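Long-range contact in SUBA (Escherichia coli, PDB 4BWG), which cleaves the host endoplasmic reticulum chaperone BiP as the serine protease subunit of a subtilase cytotoxin, provoking ER stress and cell death: residues Thr72-Pro77 against Ile118-Gln123. Residues are numbered along the deposited sequence; the frame is centred on the assembly and turned at random.
Sequences TQDGSP and IPDGVQ
Thr72 and Gly121 face each other in a single beta bridge, their CA atoms 3.9 Å apart, where two neighbouring parallel strands of the subtilase fold, 65-70 and 111-116, have run out into loops. The two chains run antiparallel here. Gln73 N donates to Asp120 O at 2.8 Å with an N-H...O angle of 159°, and backbone hydrogen bonding between Val122 and Phe71 flanks the pair on its other side. From Thr72 to Gly75 the first loop folds into a type I turn, closed by Gly75 N on Thr72 O, while a cis peptide before Pro119 bends the other.

Thr72 is the buried residue here. Its methyl CG2 is directed at the 118-123 loop, 3.4 Å from Pro119 O, and its OG1 turns the other way, donating to Asp74 OD1 inside the turn. At the solvent-facing end the Asp120 carboxylate swings back over the turn, its CG anti to the backbone N (chi1 -166°). Asp74 OD1 and Asp120 OD2 are 4.1 Å apart, their carboxylate planes nearly perpendicular (87°); the like charges probably disfavour a closer approach, though a salt bridge from Arg116 to Asp74 OD2 should offset this. Ile118, at the other end, lies near, without touching, Asp52 and His89, the probable charge-relay residues. Val122 covers the backbone from the side, CG1 resting 3.7 Å from Thr72 C.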
loop_
_atom_site.group_PDB
_atom_site.type_symbol
_atom_site.label_atom_id
_atom_site.label_comp_id
_atom_site.label_asym_id
_atom_site.label_seq_id
_atom_site.Cartn_x
_atom_site.Cartn_y
_atom_site.Cartn_z
ATOM N N THR A 72 -3.237 -26.048 24.827
ATOM C CA THR A 72 -4.067 -27.147 25.322
ATOM C C THR A 72 -3.204 -28.096 26.105
ATOM O O THR A 72 -2.011 -28.248 25.808
ATOM C CB THR A 72 -4.801 -27.854 24.168
ATOM O OG1 THR A 72 -3.850 -28.382 23.246
ATOM C CG2 THR A 72 -5.790 -26.949 23.465
ATOM N N GLN A 73 -3.811 -28.731 27.105
ATOM C CA GLN A 73 -3.173 -29.643 28.045
ATOM C C GLN A 73 -2.489 -30.862 27.385
ATOM O O GLN A 73 -1.524 -31.366 27.945
ATOM C CB GLN A 73 -4.190 -30.099 29.092
ATOM C CG GLN A 73 -4.612 -29.013 30.078
ATOM C CD GLN A 73 -5.661 -29.569 31.002
ATOM O OE1 GLN A 73 -5.357 -30.182 32.036
ATOM N NE2 GLN A 73 -6.921 -29.454 30.603
ATOM N N ASP A 74 -2.959 -31.306 26.209
ATOM C CA ASP A 74 -2.410 -32.443 25.458
ATOM C C ASP A 74 -1.110 -32.086 24.712
ATOM O O ASP A 74 -0.317 -32.987 24.401
ATOM C CB ASP A 74 -3.464 -32.986 24.482
ATOM C CG ASP A 74 -3.858 -32.063 23.345
ATOM O OD1 ASP A 74 -4.093 -30.867 23.604
ATOM O OD2 ASP A 74 -4.016 -32.556 22.214
ATOM N N GLY A 75 -0.928 -30.789 24.453
ATOM C CA GLY A 75 0.242 -30.206 23.806
ATOM C C GLY A 75 0.303 -30.232 22.295
ATOM O O GLY A 75 1.245 -29.685 21.727
ATOM N N SER A 76 -0.689 -30.835 21.639
ATOM C CA SER A 76 -0.791 -30.993 20.197
ATOM C C SER A 76 -1.338 -29.769 19.527
ATOM O O SER A 76 -2.397 -29.263 19.923
ATOM C CB SER A 76 -1.706 -32.170 19.866
ATOM O OG SER A 76 -1.626 -32.531 18.497
ATOM N N PRO A 77 -0.676 -29.310 18.439
ATOM C CA PRO A 77 -1.221 -28.177 17.673
ATOM C C PRO A 77 -2.325 -28.581 16.678
ATOM O O PRO A 77 -2.974 -27.720 16.077
ATOM C CB PRO A 77 0.001 -27.659 16.910
ATOM C CG PRO A 77 1.156 -28.584 17.228
ATOM C CD PRO A 77 0.585 -29.802 17.840
ATOM N N ILE A 118 -8.665 -24.900 22.142
ATOM C CA ILE A 118 -9.748 -25.801 22.539
ATOM C C ILE A 118 -9.721 -27.111 21.750
ATOM O O ILE A 118 -9.257 -27.100 20.614
ATOM C CB ILE A 118 -11.159 -25.097 22.294
ATOM C CG1 ILE A 118 -11.289 -24.502 20.861
ATOM C CG2 ILE A 118 -11.522 -24.078 23.369
ATOM C CD1 ILE A 118 -12.670 -24.193 20.395
ATOM N N PRO A 119 -10.374 -28.202 22.225
ATOM C CA PRO A 119 -10.850 -28.431 23.596
ATOM C C PRO A 119 -9.650 -28.812 24.463
ATOM O O PRO A 119 -8.528 -28.915 23.946
ATOM C CB PRO A 119 -11.821 -29.607 23.426
ATOM C CG PRO A 119 -11.293 -30.393 22.243
ATOM C CD PRO A 119 -10.431 -29.445 21.425
ATOM N N ASP A 120 -9.872 -29.066 25.768
ATOM C CA ASP A 120 -8.806 -29.469 26.696
ATOM C C ASP A 120 -7.768 -28.332 26.742
ATOM O O ASP A 120 -6.573 -28.583 26.853
ATOM C CB ASP A 120 -8.218 -30.849 26.263
ATOM C CG ASP A 120 -7.335 -31.637 27.195
ATOM O OD1 ASP A 120 -7.865 -32.529 27.916
ATOM O OD2 ASP A 120 -6.106 -31.509 27.076
ATOM N N GLY A 121 -8.259 -27.089 26.698
ATOM C CA GLY A 121 -7.420 -25.907 26.777
ATOM C C GLY A 121 -6.769 -25.746 28.135
ATOM O O GLY A 121 -7.287 -26.227 29.155
ATOM N N VAL A 122 -5.625 -25.065 28.170
ATOM C CA VAL A 122 -4.960 -24.755 29.434
ATOM C C VAL A 122 -5.800 -23.657 30.139
ATOM O O VAL A 122 -6.773 -23.159 29.556
ATOM C CB VAL A 122 -3.482 -24.317 29.205
ATOM C CG1 VAL A 122 -2.642 -25.431 28.580
ATOM C CG2 VAL A 122 -3.384 -23.028 28.403
ATOM N N GLN A 123 -5.431 -23.251 31.367
ATOM C CA GLN A 123 -6.159 -22.181 32.036
ATOM C C GLN A 123 -6.046 -20.906 31.201
ATOM O O GLN A 123 -4.936 -20.512 30.818
ATOM C CB GLN A 123 -5.642 -21.961 33.458
ATOM C CG GLN A 123 -6.713 -21.413 34.384
ATOM C CD GLN A 123 -6.173 -20.677 35.576
ATOM O OE1 GLN A 123 -5.070 -20.948 36.068
ATOM N NE2 GLN A 123 -6.974 -19.752 36.090
#